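PDB 4OOB: 3-hydroxyacyl-thioester dehydratase X from Mycobacterium tuberculosis, which catalyses the reversible hydration of trans-2-enoyl-CoA to (3R)-3-hydroxyacyl-CoA, accepting a broad range of chain lengths and favouring C8 to C12 substrates. Local coordinates for residues Y35-F45 with N73-V83; D85-E94 with V105-V113. All coordinates share one frame; numbering follows the deposited sequence.

Contact 1: residues Y35-F45 with N73-V83; sequences YGNQVPLTYPF and NHITQYRPIAV
Val-39 and Ile-81 meet where the loop before helix 43-57, the long hot dog helix of this fold, runs beside the loop that leaves strand 69-77. Two backbone bonds join the loops at a single bridge, Gln-38 with Ala-82. Val-83 N gives one to Asn-37 O, almost straight at 176°. Val-39 N gives the other to Ile-81 O at 2.9 Å, with the donor almost in line with the C=O. Val-39 has its two methyls divided between neighbours. CG2 sits between backbone N and carbonyl carbon and comes 3.9 Å from Ile-81 CB, while CG1 turns to Val-83 CG2. Gln-38 bends at chi2 (-87°) and runs alongside Pro-80, its OE1 3.4 Å from Pro-80 CB.

Further along, Leu-41 CD1 is the working branch. Its CG is anti to the backbone N (chi1 174°), and CD1 then reaches 3.8 Å from Ile-75 CG2. The same methyl lies 3.5 Å from Gln-77 CB. Ile-75 CD1 touches Thr-42 CG2 at about a right angle; the hydroxyl of Thr-42 is bonded instead to Tyr-27. The side chains of Pro-44 and Ile-81 pass in opposite directions, CG against CD1. Trp-119 of strand 116-128 also touches Pro-44.

Gln-77 is extended beyond CG, with NE2 held by the backbone of Asp-210. Its OE1 takes part in a water bridge between the segments: one water donates to Gln-77 OE1 and to Val-39 O, both at 2.9 Å, and accepts from Ile-81 N at 2.8 Å.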
loop_
_atom_site.group_PDB
_atom_site.type_symbol
_atom_site.label_atom_id
_atom_site.label_comp_id
_atom_site.label_asym_id
_atom_site.label_seq_id
_atom_site.Cartn_x
_atom_site.Cartn_y
_atom_site.Cartn_z
ATOM N N TYR A 35 -7.129 9.664 -13.424
ATOM C CA TYR A 35 -7.178 8.649 -14.443
ATOM C C TYR A 35 -6.674 9.274 -15.732
ATOM O O TYR A 35 -7.206 10.286 -16.160
ATOM C CB TYR A 35 -8.616 8.118 -14.640
ATOM C CG TYR A 35 -8.732 7.090 -15.762
ATOM C CD1 TYR A 35 -7.850 5.997 -15.816
ATOM C CD2 TYR A 35 -9.709 7.200 -16.780
ATOM C CE1 TYR A 35 -7.935 5.055 -16.824
ATOM C CE2 TYR A 35 -9.784 6.262 -17.813
ATOM C CZ TYR A 35 -8.893 5.190 -17.830
ATOM O OH TYR A 35 -8.910 4.220 -18.807
ATOM N N GLY A 36 -5.688 8.633 -16.343
ATOM C CA GLY A 36 -5.110 9.042 -17.606
ATOM C C GLY A 36 -4.389 7.933 -18.369
ATOM O O GLY A 36 -4.609 6.714 -18.130
ATOM N N ASN A 37 -3.537 8.335 -19.315
ATOM C CA ASN A 37 -2.763 7.344 -20.111
ATOM C C ASN A 37 -1.823 6.503 -19.268
ATOM O O ASN A 37 -1.649 5.332 -19.598
ATOM C CB ASN A 37 -1.947 7.985 -21.271
ATOM C CG ASN A 37 -2.821 8.749 -22.246
ATOM O OD1 ASN A 37 -3.972 8.368 -22.555
ATOM N ND2 ASN A 37 -2.294 9.865 -22.714
ATOM N N GLN A 38 -1.210 7.102 -18.224
ATOM C CA GLN A 38 -0.325 6.348 -17.290
ATOM C C GLN A 38 -1.102 5.854 -16.081
ATOM O O GLN A 38 -1.838 6.604 -15.462
ATOM C CB GLN A 38 0.805 7.145 -16.648
ATOM C CG GLN A 38 1.300 8.420 -17.259
ATOM C CD GLN A 38 2.346 8.158 -18.260
ATOM O OE1 GLN A 38 3.392 8.813 -18.295
ATOM N NE2 GLN A 38 2.081 7.186 -19.093
ATOM N N VAL A 39 -0.872 4.616 -15.665
ATOM C CA VAL A 39 -1.443 4.179 -14.395
ATOM C C VAL A 39 -0.808 5.004 -13.288
ATOM O O VAL A 39 0.363 5.383 -13.387
ATOM C CB VAL A 39 -1.230 2.679 -14.121
ATOM C CG1 VAL A 39 -1.863 1.857 -15.250
ATOM C CG2 VAL A 39 0.240 2.356 -13.948
ATOM N N PRO A 40 -1.584 5.279 -12.235
ATOM C CA PRO A 40 -1.027 5.877 -11.034
ATOM C C PRO A 40 0.138 5.084 -10.443
ATOM O O PRO A 40 0.158 3.877 -10.476
ATOM C CB PRO A 40 -2.199 5.841 -10.052
ATOM C CG PRO A 40 -3.433 5.720 -10.908
ATOM C CD PRO A 40 -2.987 4.874 -12.061
ATOM N N LEU A 41 1.086 5.800 -9.861
ATOM C CA LEU A 41 2.328 5.212 -9.347
ATOM C C LEU A 41 2.105 3.980 -8.489
ATOM O O LEU A 41 2.832 3.029 -8.617
ATOM C CB LEU A 41 3.099 6.290 -8.563
ATOM C CG LEU A 41 4.351 5.863 -7.822
ATOM C CD1 LEU A 41 5.455 5.381 -8.754
ATOM C CD2 LEU A 41 4.847 7.008 -6.929
ATOM N N THR A 42 1.095 4.012 -7.612
ATOM C CA THR A 42 0.786 2.888 -6.689
ATOM C C THR A 42 -0.117 1.758 -7.278
ATOM O O THR A 42 -0.347 0.750 -6.626
ATOM C CB THR A 42 0.089 3.437 -5.400
ATOM O OG1 THR A 42 -1.058 4.238 -5.753
ATOM C CG2 THR A 42 1.064 4.262 -4.600
ATOM N N TYR A 43 -0.634 1.945 -8.504
ATOM C CA TYR A 43 -1.659 1.055 -9.019
ATOM C C TYR A 43 -1.158 -0.392 -9.231
ATOM O O TYR A 43 -1.920 -1.336 -9.053
ATOM C CB TYR A 43 -2.309 1.615 -10.306
ATOM C CG TYR A 43 -3.169 0.570 -10.975
ATOM C CD1 TYR A 43 -4.424 0.309 -10.491
ATOM C CD2 TYR A 43 -2.704 -0.192 -12.042
ATOM C CE1 TYR A 43 -5.202 -0.672 -11.038
ATOM C CE2 TYR A 43 -3.488 -1.171 -12.606
ATOM C CZ TYR A 43 -4.731 -1.417 -12.071
ATOM O OH TYR A 43 -5.588 -2.385 -12.562
ATOM N N PRO A 44 0.125 -0.557 -9.622
ATOM C CA PRO A 44 0.595 -1.912 -9.861
ATOM C C PRO A 44 0.659 -2.739 -8.591
ATOM O O PRO A 44 0.763 -3.962 -8.684
ATOM C CB PRO A 44 1.992 -1.715 -10.481
ATOM C CG PRO A 44 1.907 -0.381 -11.104
ATOM C CD PRO A 44 1.044 0.447 -10.199
ATOM N N PHE A 45 0.534 -2.104 -7.428
ATOM C CA PHE A 45 0.287 -2.875 -6.233
ATOM C C PHE A 45 -1.014 -3.660 -6.385
ATOM O O PHE A 45 -1.046 -4.873 -6.137
ATOM C CB PHE A 45 0.253 -2.025 -4.939
ATOM C CG PHE A 45 0.003 -2.844 -3.699
ATOM C CD1 PHE A 45 1.060 -3.290 -2.896
ATOM C CD2 PHE A 45 -1.272 -3.171 -3.316
ATOM C CE1 PHE A 45 0.832 -4.050 -1.752
ATOM C CE2 PHE A 45 -1.512 -3.962 -2.183
ATOM C CZ PHE A 45 -0.463 -4.370 -1.380
ATOM N N ASN A 73 6.380 -0.179 2.457
ATOM C CA ASN A 73 6.279 -0.336 1.030
ATOM C C ASN A 73 7.232 0.575 0.314
ATOM O O ASN A 73 7.210 1.791 0.565
ATOM C CB ASN A 73 4.868 -0.028 0.547
ATOM C CG ASN A 73 4.509 -0.840 -0.678
ATOM O OD1 ASN A 73 4.446 -0.330 -1.816
ATOM N ND2 ASN A 73 4.307 -2.107 -0.468
ATOM N N HIS A 74 8.040 0.005 -0.577
ATOM C CA HIS A 74 9.006 0.786 -1.338
ATOM C C HIS A 74 8.787 0.493 -2.801
ATOM O O HIS A 74 8.902 -0.672 -3.253
ATOM C CB HIS A 74 10.455 0.463 -0.953
ATOM C CG HIS A 74 10.737 0.688 0.486
ATOM N ND1 HIS A 74 11.078 1.925 0.990
ATOM C CD2 HIS A 74 10.666 -0.151 1.544
ATOM C CE1 HIS A 74 11.240 1.826 2.297
ATOM N NE2 HIS A 74 10.972 0.583 2.658
ATOM N N ILE A 75 8.417 1.541 -3.533
ATOM C CA ILE A 75 8.124 1.392 -4.966
ATOM C C ILE A 75 9.203 2.170 -5.675
ATOM O O ILE A 75 9.466 3.319 -5.324
ATOM C CB ILE A 75 6.743 1.974 -5.311
ATOM C CG1 ILE A 75 5.657 0.974 -4.925
ATOM C CG2 ILE A 75 6.631 2.343 -6.794
ATOM C CD1 ILE A 75 4.272 1.621 -4.776
ATOM N N THR A 76 9.850 1.542 -6.638
ATOM C CA THR A 76 10.753 2.282 -7.518
ATOM C C THR A 76 10.219 2.207 -8.946
ATOM O O THR A 76 10.240 1.144 -9.541
ATOM C CB THR A 76 12.191 1.734 -7.444
ATOM O OG1 THR A 76 12.648 1.789 -6.077
ATOM C CG2 THR A 76 13.125 2.556 -8.287
ATOM N N GLN A 77 9.722 3.337 -9.482
ATOM C CA GLN A 77 9.239 3.372 -10.845
ATOM C C GLN A 77 10.320 3.873 -11.780
ATOM O O GLN A 77 10.656 5.030 -11.700
ATOM C CB GLN A 77 7.990 4.275 -10.950
ATOM C CG GLN A 77 7.382 4.336 -12.346
ATOM C CD GLN A 77 6.048 5.060 -12.342
ATOM O OE1 GLN A 77 4.991 4.500 -12.041
ATOM N NE2 GLN A 77 6.106 6.314 -12.648
ATOM N N TYR A 78 10.814 3.031 -12.704
ATOM C CA TYR A 78 11.859 3.418 -13.683
ATOM C C TYR A 78 11.229 4.118 -14.858
ATOM O O TYR A 78 11.812 5.014 -15.427
ATOM C CB TYR A 78 12.680 2.191 -14.147
ATOM C CG TYR A 78 13.400 1.536 -12.977
ATOM C CD1 TYR A 78 14.569 2.085 -12.455
ATOM C CD2 TYR A 78 12.883 0.404 -12.368
ATOM C CE1 TYR A 78 15.230 1.514 -11.357
ATOM C CE2 TYR A 78 13.506 -0.184 -11.263
ATOM C CZ TYR A 78 14.685 0.375 -10.748
ATOM O OH TYR A 78 15.284 -0.187 -9.649
ATOM N N ARG A 79 10.045 3.675 -15.251
ATOM C CA ARG A 79 9.255 4.414 -16.190
ATOM C C ARG A 79 7.795 4.091 -16.019
ATOM O O ARG A 79 7.454 2.993 -15.653
ATOM C CB ARG A 79 9.691 4.130 -17.634
ATOM C CG ARG A 79 9.693 2.667 -18.064
ATOM C CD ARG A 79 9.179 2.476 -19.508
ATOM N NE ARG A 79 7.746 2.120 -19.485
ATOM C CZ ARG A 79 6.968 1.871 -20.540
ATOM N NH1 ARG A 79 7.433 1.928 -21.782
ATOM N NH2 ARG A 79 5.693 1.563 -20.337
ATOM N N PRO A 80 6.927 5.052 -16.324
ATOM C CA PRO A 80 5.491 4.898 -16.240
ATOM C C PRO A 80 4.965 3.758 -17.061
ATOM O O PRO A 80 5.469 3.470 -18.120
ATOM C CB PRO A 80 4.943 6.213 -16.835
ATOM C CG PRO A 80 6.055 7.194 -16.704
ATOM C CD PRO A 80 7.317 6.396 -16.782
ATOM N N ILE A 81 3.932 3.130 -16.556
ATOM C CA ILE A 81 3.288 2.035 -17.245
ATOM C C ILE A 81 1.991 2.559 -17.865
ATOM O O ILE A 81 1.178 3.206 -17.197
ATOM C CB ILE A 81 2.979 0.894 -16.261
ATOM C CG1 ILE A 81 4.286 0.277 -15.750
ATOM C CG2 ILE A 81 2.121 -0.180 -16.923
ATOM C CD1 ILE A 81 4.076 -0.608 -14.544
ATOM N N ALA A 82 1.833 2.303 -19.157
ATOM C CA ALA A 82 0.670 2.761 -19.860
ATOM C C ALA A 82 -0.507 1.845 -19.524
ATOM O O ALA A 82 -0.364 0.661 -19.255
ATOM C CB ALA A 82 0.916 2.843 -21.373
ATOM N N VAL A 83 -1.674 2.450 -19.465
ATOM C CA VAL A 83 -2.915 1.729 -19.382
ATOM C C VAL A 83 -2.987 0.693 -20.538
ATOM O O VAL A 83 -3.548 -0.386 -20.389
ATOM C CB VAL A 83 -4.016 2.795 -19.413
ATOM C CG1 VAL A 83 -5.361 2.241 -19.807
ATOM C CG2 VAL A 83 -4.077 3.468 -18.059
HETATM O O HOH W 1 2.946 4.248 -14.140
#

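Contact 2: residues D85-E94 with V105-V113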
loop_
_atom_site.group_PDB
_atom_site.type_symbol
_atom_site.label_atom_id
_atom_site.label_comp_id
_atom_site.label_asym_id
_atom_site.label_seq_id
_atom_site.Cartn_x
_atom_site.Cartn_y
_atom_site.Cartn_z
ATOM N N ASP A 85 -0.381 -0.903 -21.895
ATOM C CA ASP A 85 0.616 -1.966 -21.732
ATOM C C ASP A 85 0.016 -3.270 -21.206
ATOM O O ASP A 85 -0.976 -3.278 -20.486
ATOM C CB ASP A 85 1.703 -1.528 -20.771
ATOM C CG ASP A 85 2.577 -0.458 -21.331
ATOM O OD1 ASP A 85 2.659 -0.326 -22.565
ATOM O OD2 ASP A 85 3.229 0.236 -20.533
ATOM N N ALA A 86 0.613 -4.380 -21.612
ATOM C CA ALA A 86 0.454 -5.655 -20.912
ATOM C C ALA A 86 1.766 -5.811 -20.117
ATOM O O ALA A 86 2.785 -5.223 -20.530
ATOM C CB ALA A 86 0.265 -6.786 -21.916
ATOM N N VAL A 87 1.770 -6.545 -18.992
ATOM C CA VAL A 87 2.988 -6.596 -18.134
ATOM C C VAL A 87 3.507 -7.975 -17.759
ATOM O O VAL A 87 2.733 -8.893 -17.557
ATOM C CB VAL A 87 2.830 -5.778 -16.818
ATOM C CG1 VAL A 87 2.673 -4.312 -17.104
ATOM C CG2 VAL A 87 1.707 -6.287 -15.947
ATOM N N GLY A 88 4.829 -8.117 -17.679
ATOM C CA GLY A 88 5.433 -9.335 -17.123
ATOM C C GLY A 88 5.487 -9.128 -15.620
ATOM O O GLY A 88 5.773 -8.041 -15.153
ATOM N N VAL A 89 5.197 -10.157 -14.853
ATOM C CA VAL A 89 5.230 -10.057 -13.403
ATOM C C VAL A 89 6.060 -11.194 -12.827
ATOM O O VAL A 89 5.866 -12.352 -13.136
ATOM C CB VAL A 89 3.794 -10.107 -12.826
ATOM C CG1 VAL A 89 3.791 -9.993 -11.319
ATOM C CG2 VAL A 89 2.953 -9.001 -13.408
ATOM N N ARG A 90 6.988 -10.854 -11.958
ATOM C CA ARG A 90 7.688 -11.850 -11.176
ATOM C C ARG A 90 7.672 -11.403 -9.723
ATOM O O ARG A 90 7.982 -10.268 -9.457
ATOM C CB ARG A 90 9.135 -12.011 -11.649
ATOM C CG ARG A 90 9.867 -13.220 -11.036
ATOM C CD ARG A 90 11.383 -13.149 -11.267
ATOM N NE ARG A 90 11.567 -12.121 -12.278
ATOM C CZ ARG A 90 12.293 -11.006 -12.175
ATOM N NH1 ARG A 90 13.121 -10.782 -11.122
ATOM N NH2 ARG A 90 12.219 -10.139 -13.209
ATOM N N VAL A 91 7.377 -12.326 -8.810
ATOM C CA VAL A 91 7.289 -12.050 -7.364
ATOM C C VAL A 91 8.163 -13.001 -6.575
ATOM O O VAL A 91 8.218 -14.196 -6.883
ATOM C CB VAL A 91 5.879 -12.325 -6.816
ATOM C CG1 VAL A 91 5.798 -11.965 -5.328
ATOM C CG2 VAL A 91 4.815 -11.601 -7.622
ATOM N N ARG A 92 8.808 -12.521 -5.521
ATOM C CA ARG A 92 9.384 -13.453 -4.560
ATOM C C ARG A 92 9.314 -12.986 -3.124
ATOM O O ARG A 92 9.183 -11.779 -2.842
ATOM C CB ARG A 92 10.795 -13.875 -4.971
ATOM C CG ARG A 92 11.819 -12.764 -4.964
ATOM C CD ARG A 92 12.801 -12.839 -3.797
ATOM N NE ARG A 92 14.145 -13.103 -4.282
ATOM C CZ ARG A 92 15.191 -13.515 -3.564
ATOM N NH1 ARG A 92 15.128 -13.738 -2.251
ATOM N NH2 ARG A 92 16.336 -13.706 -4.210
ATOM N N ALA A 93 9.367 -13.983 -2.241
ATOM C CA ALA A 93 9.262 -13.857 -0.806
ATOM C C ALA A 93 10.575 -14.144 -0.125
ATOM O O ALA A 93 11.211 -15.118 -0.420
ATOM C CB ALA A 93 8.222 -14.834 -0.280
ATOM N N GLU A 94 10.954 -13.345 0.851
ATOM C CA GLU A 94 12.280 -13.450 1.406
ATOM C C GLU A 94 12.318 -12.687 2.716
ATOM O O GLU A 94 11.404 -11.907 3.038
ATOM C CB GLU A 94 13.297 -12.870 0.386
ATOM C CG GLU A 94 13.669 -11.389 0.588
ATOM C CD GLU A 94 14.327 -10.687 -0.637
ATOM O OE1 GLU A 94 14.970 -9.623 -0.478
ATOM O OE2 GLU A 94 14.154 -11.162 -1.777
ATOM N N VAL A 105 7.764 -10.576 6.525
ATOM C CA VAL A 105 8.328 -11.118 5.300
ATOM C C VAL A 105 8.293 -10.054 4.218
ATOM O O VAL A 105 7.362 -9.245 4.162
ATOM C CB VAL A 105 7.542 -12.338 4.825
ATOM C CG1 VAL A 105 6.075 -11.963 4.557
ATOM C CG2 VAL A 105 8.192 -12.905 3.584
ATOM N N ASP A 106 9.276 -10.074 3.339
ATOM C CA ASP A 106 9.306 -9.176 2.223
ATOM C C ASP A 106 8.794 -9.850 0.965
ATOM O O ASP A 106 9.198 -10.963 0.625
ATOM C CB ASP A 106 10.723 -8.697 1.960
ATOM C CG ASP A 106 11.264 -7.727 3.010
ATOM O OD1 ASP A 106 10.533 -7.130 3.858
ATOM O OD2 ASP A 106 12.492 -7.579 2.965
ATOM N N LEU A 107 7.919 -9.141 0.245
ATOM C CA LEU A 107 7.354 -9.621 -1.045
ATOM C C LEU A 107 7.831 -8.694 -2.131
ATOM O O LEU A 107 7.510 -7.527 -2.111
ATOM C CB LEU A 107 5.843 -9.597 -0.982
ATOM C CG LEU A 107 5.093 -10.790 -0.375
ATOM C CD1 LEU A 107 5.985 -11.790 0.282
ATOM C CD2 LEU A 107 3.995 -10.362 0.578
ATOM N N VAL A 108 8.671 -9.211 -3.029
ATOM C CA VAL A 108 9.475 -8.365 -3.908
ATOM C C VAL A 108 8.903 -8.626 -5.294
ATOM O O VAL A 108 8.858 -9.778 -5.748
ATOM C CB VAL A 108 10.967 -8.743 -3.764
ATOM C CG1 VAL A 108 11.863 -7.960 -4.692
ATOM C CG2 VAL A 108 11.430 -8.553 -2.311
ATOM N N THR A 109 8.393 -7.571 -5.923
ATOM C CA THR A 109 7.729 -7.688 -7.204
ATOM C C THR A 109 8.427 -6.840 -8.295
ATOM O O THR A 109 8.769 -5.651 -8.087
ATOM C CB THR A 109 6.239 -7.313 -7.077
ATOM O OG1 THR A 109 5.618 -8.223 -6.187
ATOM C CG2 THR A 109 5.499 -7.437 -8.366
ATOM N N ASN A 110 8.619 -7.497 -9.440
ATOM C CA ASN A 110 9.183 -6.910 -10.654
ATOM C C ASN A 110 8.120 -6.951 -11.757
ATOM O O ASN A 110 7.678 -8.045 -12.182
ATOM C CB ASN A 110 10.440 -7.684 -11.109
ATOM C CG ASN A 110 11.688 -7.308 -10.300
ATOM O OD1 ASN A 110 12.357 -6.337 -10.620
ATOM N ND2 ASN A 110 11.978 -8.055 -9.222
ATOM N N VAL A 111 7.739 -5.753 -12.212
ATOM C CA VAL A 111 6.762 -5.567 -13.271
ATOM C C VAL A 111 7.458 -5.050 -14.537
ATOM O O VAL A 111 8.036 -3.959 -14.555
ATOM C CB VAL A 111 5.670 -4.586 -12.812
ATOM C CG1 VAL A 111 4.733 -4.194 -13.964
ATOM C CG2 VAL A 111 4.884 -5.180 -11.656
ATOM N N SER A 112 7.409 -5.857 -15.595
ATOM C CA SER A 112 8.126 -5.556 -16.834
ATOM C C SER A 112 7.190 -5.218 -17.974
ATOM O O SER A 112 6.059 -5.721 -18.045
ATOM C CB SER A 112 8.961 -6.743 -17.264
ATOM O OG SER A 112 9.998 -6.905 -16.330
ATOM N N VAL A 113 7.699 -4.347 -18.832
ATOM C CA VAL A 113 7.169 -4.052 -20.157
ATOM C C VAL A 113 8.305 -4.284 -21.153
ATOM O O VAL A 113 9.403 -3.693 -21.037
ATOM C CB VAL A 113 6.678 -2.609 -20.261
ATOM C CG1 VAL A 113 6.231 -2.298 -21.699
ATOM C CG2 VAL A 113 5.534 -2.386 -19.273
#
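Val-87 and Val-111 pack CG1 to CG1 at 3.8 Å near one end of an antiparallel strand pair. Backbone hydrogen bonds hold the pair together. Gly-88 with Ser-112, Arg-90 with Asn-110, Arg-92 with Val-108 and Glu-94 with Asp-106 are the hydrogen-bonded pairs, each with two N-H...O bonds. CA-H...O contacts lie between them, such as Val-91 CA to Val-108 O at 3.2 Å.

The meeting of Val-87 with Val-111 belongs to the apolar contacts, which gather on the face of Val-89, Val-91, Thr-109 and Val-111. Ala-93 CB meets Leu-107 CD1, also at 3.8 Å. The hydroxyl oxygen of Thr-109 makes van der Waals contact with both methyls of Val-91. Helix 43-57 lies against this face: Val-52 touches Leu-107 and Thr-109, and Leu-55 touches Val-91.

The other face is mostly polar, with Val-108 among the charged and polar groups. Arg-90 bends at chi3 (-14°) and brings its guanidinium alongside the Asn-110 amide, the planes 14° apart. Asn-110 CB lies over one guanidinium face, 3.7 Å from NH2. The amide oxygen OD1 is bonded to His-120. Within its own strand, Arg-92 NH1 forms a 2.8 Å salt bridge to Glu-94 OE2. That carboxylate oxygen also lies 3.8 Å from Val-108 CG2. Asp-106 is held by Arg-97, Thr-124 and Asn-95.

Strands 86-99 and 102-113 thus form a beta hairpin in the antiparallel sheet that wraps the long helix of a hot dog fold.

How the contacts relate
Contact 1 is mostly buried and joins the loop and first turn of helix 43-57 to the end of strand 69-77 and the loop after it. Contact 2 is partly buried and joins two regular strands of the same sheet. The first relies on few backbone bonds, a bridging water and branched side chains; the second has paired backbone bonds all along, with an apolar face toward the helix and a mostly polar one on the other side. They also touch. Arg-79 NH2 makes a 2.8 Å salt bridge to Asp-85 OD2, which also accepts from Ala-82 N. Elsewhere, Ile-81 of contact 1 packs onto the apolar face of contact 2, its CD1 3.7 Å from Val-111 CG1.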